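Local atomic coordinates of amino acid adenylation domain-containing protein (Bacillus stratosphericus LAMA 585, PDB entry 6ULY), a protein that probably activates an alpha-keto acid as its acyl adenylate, serving as the first adenylation domain of a nonribosomal depsipeptide synthetase. Residues E472-V483 / H523-M532. Numbering follows the deposited sequence.
Sequences EIEAIAEEVPGV and HIKSHIATKM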
loop_
_atom_site.group_PDB
_atom_site.type_symbol
_atom_site.label_atom_id
_atom_site.label_comp_id
_atom_site.label_asym_id
_atom_site.label_seq_id
_atom_site.Cartn_x
_atom_site.Cartn_y
_atom_site.Cartn_z
ATOM N N GLU A 472 -15.416 -19.345 -9.791
ATOM C CA GLU A 472 -16.858 -19.501 -9.472
ATOM C C GLU A 472 -17.648 -18.373 -10.141
ATOM O O GLU A 472 -18.729 -18.656 -10.697
ATOM C CB GLU A 472 -17.009 -19.492 -7.951
ATOM C CG GLU A 472 -18.286 -20.128 -7.443
ATOM C CD GLU A 472 -18.299 -20.247 -5.929
ATOM O OE1 GLU A 472 -17.206 -20.155 -5.320
ATOM O OE2 GLU A 472 -19.393 -20.419 -5.362
ATOM N N ILE A 473 -17.123 -17.145 -10.087
ATOM C CA ILE A 473 -17.751 -15.951 -10.726
ATOM C C ILE A 473 -17.851 -16.195 -12.230
ATOM O O ILE A 473 -18.927 -15.965 -12.796
ATOM C CB ILE A 473 -16.958 -14.663 -10.414
ATOM C CG1 ILE A 473 -16.958 -14.363 -8.910
ATOM C CG2 ILE A 473 -17.495 -13.485 -11.228
ATOM C CD1 ILE A 473 -16.048 -13.228 -8.492
ATOM N N GLU A 474 -16.762 -16.650 -12.845
ATOM C CA GLU A 474 -16.718 -16.911 -14.304
ATOM C C GLU A 474 -17.723 -18.007 -14.684
ATOM O O GLU A 474 -18.479 -17.801 -15.643
ATOM C CB GLU A 474 -15.299 -17.280 -14.728
ATOM C CG GLU A 474 -14.322 -16.124 -14.629
ATOM C CD GLU A 474 -12.873 -16.566 -14.715
ATOM O OE1 GLU A 474 -12.638 -17.793 -14.759
ATOM O OE2 GLU A 474 -11.986 -15.687 -14.733
ATOM N N ALA A 475 -17.748 -19.130 -13.971
ATOM C CA ALA A 475 -18.723 -20.210 -14.236
ATOM C C ALA A 475 -20.142 -19.626 -14.246
ATOM O O ALA A 475 -20.892 -19.920 -15.194
ATOM C CB ALA A 475 -18.580 -21.325 -13.224
ATOM N N ILE A 476 -20.503 -18.829 -13.236
ATOM C CA ILE A 476 -21.883 -18.273 -13.113
ATOM C C ILE A 476 -22.133 -17.304 -14.269
ATOM O O ILE A 476 -23.229 -17.354 -14.860
ATOM C CB ILE A 476 -22.120 -17.613 -11.746
ATOM C CG1 ILE A 476 -22.312 -18.686 -10.670
ATOM C CG2 ILE A 476 -23.307 -16.651 -11.797
ATOM C CD1 ILE A 476 -21.764 -18.304 -9.323
ATOM N N ALA A 477 -21.154 -16.464 -14.599
ATOM C CA ALA A 477 -21.262 -15.535 -15.746
ATOM C C ALA A 477 -21.536 -16.321 -17.040
ATOM O O ALA A 477 -22.300 -15.814 -17.881
ATOM C CB ALA A 477 -20.023 -14.682 -15.858
ATOM N N GLU A 478 -20.970 -17.526 -17.178
ATOM C CA GLU A 478 -21.033 -18.347 -18.422
ATOM C C GLU A 478 -22.372 -19.078 -18.540
ATOM O O GLU A 478 -22.639 -19.618 -19.619
ATOM C CB GLU A 478 -19.874 -19.346 -18.460
ATOM C CG GLU A 478 -18.532 -18.712 -18.804
ATOM C CD GLU A 478 -17.326 -19.640 -18.723
ATOM O OE1 GLU A 478 -17.165 -20.322 -17.677
ATOM O OE2 GLU A 478 -16.549 -19.680 -19.710
ATOM N N GLU A 479 -23.190 -19.096 -17.492
ATOM C CA GLU A 479 -24.555 -19.673 -17.572
ATOM C C GLU A 479 -25.492 -18.706 -18.310
ATOM O O GLU A 479 -26.556 -19.166 -18.773
ATOM C CB GLU A 479 -25.091 -19.995 -16.178
ATOM C CG GLU A 479 -24.327 -21.100 -15.464
ATOM C CD GLU A 479 -24.593 -21.214 -13.968
ATOM O OE1 GLU A 479 -25.274 -20.350 -13.380
ATOM O OE2 GLU A 479 -24.122 -22.192 -13.383
ATOM N N VAL A 480 -25.133 -17.422 -18.411
ATOM C CA VAL A 480 -25.936 -16.413 -19.165
ATOM C C VAL A 480 -25.860 -16.768 -20.645
ATOM O O VAL A 480 -24.754 -16.896 -21.174
ATOM C CB VAL A 480 -25.446 -14.977 -18.921
ATOM C CG1 VAL A 480 -26.230 -13.977 -19.759
ATOM C CG2 VAL A 480 -25.502 -14.609 -17.449
ATOM N N PRO A 481 -27.008 -16.927 -21.350
ATOM C CA PRO A 481 -26.996 -17.402 -22.739
ATOM C C PRO A 481 -26.067 -16.606 -23.671
ATOM O O PRO A 481 -25.417 -17.203 -24.523
ATOM C CB PRO A 481 -28.463 -17.263 -23.178
ATOM C CG PRO A 481 -29.251 -17.373 -21.882
ATOM C CD PRO A 481 -28.374 -16.715 -20.836
ATOM N N GLY A 482 -25.985 -15.289 -23.484
ATOM C CA GLY A 482 -25.189 -14.422 -24.370
ATOM C C GLY A 482 -23.688 -14.559 -24.181
ATOM O O GLY A 482 -22.948 -14.018 -25.023
ATOM N N VAL A 483 -23.227 -15.221 -23.119
ATOM C CA VAL A 483 -21.780 -15.241 -22.766
ATOM C C VAL A 483 -21.120 -16.484 -23.372
ATOM O O VAL A 483 -21.562 -17.616 -23.089
ATOM C CB VAL A 483 -21.568 -15.164 -21.245
ATOM C CG1 VAL A 483 -20.093 -15.325 -20.901
ATOM C CG2 VAL A 483 -22.131 -13.866 -20.672
ATOM N N HIS A 523 -27.916 -9.491 -17.836
ATOM C CA HIS A 523 -28.060 -10.860 -17.272
ATOM C C HIS A 523 -26.829 -11.229 -16.438
ATOM O O HIS A 523 -27.004 -11.878 -15.402
ATOM C CB HIS A 523 -28.333 -11.886 -18.374
ATOM C CG HIS A 523 -29.674 -11.741 -19.013
ATOM N ND1 HIS A 523 -30.770 -11.209 -18.357
ATOM C CD2 HIS A 523 -30.104 -12.062 -20.252
ATOM C CE1 HIS A 523 -31.812 -11.203 -19.164
ATOM N NE2 HIS A 523 -31.429 -11.719 -20.330
ATOM N N ILE A 524 -25.632 -10.850 -16.878
ATOM C CA ILE A 524 -24.378 -11.118 -16.117
ATOM C C ILE A 524 -24.502 -10.456 -14.741
ATOM O O ILE A 524 -24.295 -11.122 -13.709
ATOM C CB ILE A 524 -23.149 -10.610 -16.900
ATOM C CG1 ILE A 524 -22.832 -11.500 -18.108
ATOM C CG2 ILE A 524 -21.933 -10.465 -15.986
ATOM C CD1 ILE A 524 -21.786 -10.909 -19.065
ATOM N N LYS A 525 -24.835 -9.173 -14.734
ATOM C CA LYS A 525 -24.932 -8.389 -13.487
ATOM C C LYS A 525 -25.956 -9.064 -12.571
ATOM O O LYS A 525 -25.640 -9.300 -11.387
ATOM C CB LYS A 525 -25.268 -6.937 -13.841
ATOM C CG LYS A 525 -25.039 -5.940 -12.716
ATOM C CD LYS A 525 -24.974 -4.481 -13.156
ATOM C CE LYS A 525 -26.132 -3.636 -12.656
ATOM N NZ LYS A 525 -26.064 -2.251 -13.181
ATOM N N SER A 526 -27.135 -9.393 -13.098
ATOM C CA SER A 526 -28.284 -9.849 -12.271
ATOM C C SER A 526 -28.111 -11.323 -11.883
ATOM O O SER A 526 -28.473 -11.674 -10.751
ATOM C CB SER A 526 -29.606 -9.585 -12.951
ATOM O OG SER A 526 -29.812 -10.477 -14.036
ATOM N N HIS A 527 -27.586 -12.161 -12.777
ATOM C CA HIS A 527 -27.373 -13.602 -12.494
ATOM C C HIS A 527 -26.256 -13.782 -11.463
ATOM O O HIS A 527 -26.366 -14.684 -10.621
ATOM C CB HIS A 527 -27.089 -14.363 -13.784
ATOM C CG HIS A 527 -27.082 -15.842 -13.608
ATOM N ND1 HIS A 527 -28.125 -16.519 -13.011
ATOM C CD2 HIS A 527 -26.174 -16.777 -13.959
ATOM C CE1 HIS A 527 -27.855 -17.811 -12.995
ATOM N NE2 HIS A 527 -26.661 -17.994 -13.571
ATOM N N ILE A 528 -25.212 -12.964 -11.511
ATOM C CA ILE A 528 -24.128 -13.036 -10.491
ATOM C C ILE A 528 -24.666 -12.495 -9.160
ATOM O O ILE A 528 -24.338 -13.079 -8.108
ATOM C CB ILE A 528 -22.862 -12.294 -10.968
ATOM C CG1 ILE A 528 -22.176 -13.051 -12.107
ATOM C CG2 ILE A 528 -21.897 -12.041 -9.814
ATOM C CD1 ILE A 528 -21.022 -12.296 -12.705
ATOM N N ALA A 529 -25.452 -11.413 -9.188
ATOM C CA ALA A 529 -26.045 -10.824 -7.964
ATOM C C ALA A 529 -26.920 -11.871 -7.263
ATOM O O ALA A 529 -26.807 -12.019 -6.036
ATOM C CB ALA A 529 -26.818 -9.574 -8.289
ATOM N N THR A 530 -27.755 -12.594 -8.007
ATOM C CA THR A 530 -28.666 -13.610 -7.418
ATOM C C THR A 530 -27.804 -14.737 -6.839
ATOM O O THR A 530 -27.753 -14.849 -5.594
ATOM C CB THR A 530 -29.727 -14.067 -8.431
ATOM O OG1 THR A 530 -30.541 -12.936 -8.749
ATOM C CG2 THR A 530 -30.604 -15.192 -7.922
ATOM N N LYS A 531 -27.096 -15.465 -7.709
ATOM C CA LYS A 531 -26.479 -16.774 -7.375
ATOM C C LYS A 531 -25.469 -16.620 -6.229
ATOM O O LYS A 531 -25.317 -17.578 -5.452
ATOM C CB LYS A 531 -25.833 -17.412 -8.610
ATOM C CG LYS A 531 -26.320 -18.825 -8.904
ATOM C CD LYS A 531 -27.768 -18.903 -9.370
ATOM C CE LYS A 531 -28.165 -20.318 -9.758
ATOM N NZ LYS A 531 -29.626 -20.457 -9.973
ATOM N N MET A 532 -24.796 -15.473 -6.111
ATOM C CA MET A 532 -23.703 -15.292 -5.116
ATOM C C MET A 532 -24.099 -14.308 -4.005
ATOM O O MET A 532 -23.305 -14.172 -3.052
ATOM C CB MET A 532 -22.412 -14.815 -5.789
ATOM C CG MET A 532 -21.986 -15.691 -6.950
ATOM S SD MET A 532 -20.245 -15.484 -7.395
ATOM C CE MET A 532 -19.476 -16.720 -6.349
#
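Ile-476 fits as a knob into a hole formed by His-527, Ile-528, Lys-531 and Met-532, joining two helices of the small C-terminal subdomain characteristic of adenylate-forming (ANL) enzymes. The helix axes lie 9.5 Å apart at 124°. Branching suits the knob: Ile-476 CG2 packs between the His-527 ring and Ile-528 CG1, with Lys-531 CB alongside, while Ile-476 CD1 turns to Met-532 SD and CG, the latter 3.5 Å away. The long, unbranched methionine continues past the knob, bending at its last torsion to lay its CE on the aliphatic part and carboxylate carbon of Glu-472. Beside this apolar patch, His-527 NE2 donates to the anti lone pair of Glu-479 OE1 at 2.7 Å, a nearly straight bond (162°) close to the ring plane; the carboxylate would probably favour a positively charged imidazole. With CG anti to the backbone N (chi1 -171°), the ring also brings His-527 CD2, at its edge, 3.1 Å from Ile-476 O. A type I turn from Ala-477 to Val-480 carries compact, beta-branched Val-480 to His-523, CG1 meeting His-523 CB and CG2 lying against the His-523 carbonyl. Farther out, Ile-473, Ala-477 and Ile-524 rest on Leu-505, seating both helices against strand 502-509. At the far end, Val-483 CG2 presses tightly on Ile-524 CD1, 3.4 Å away.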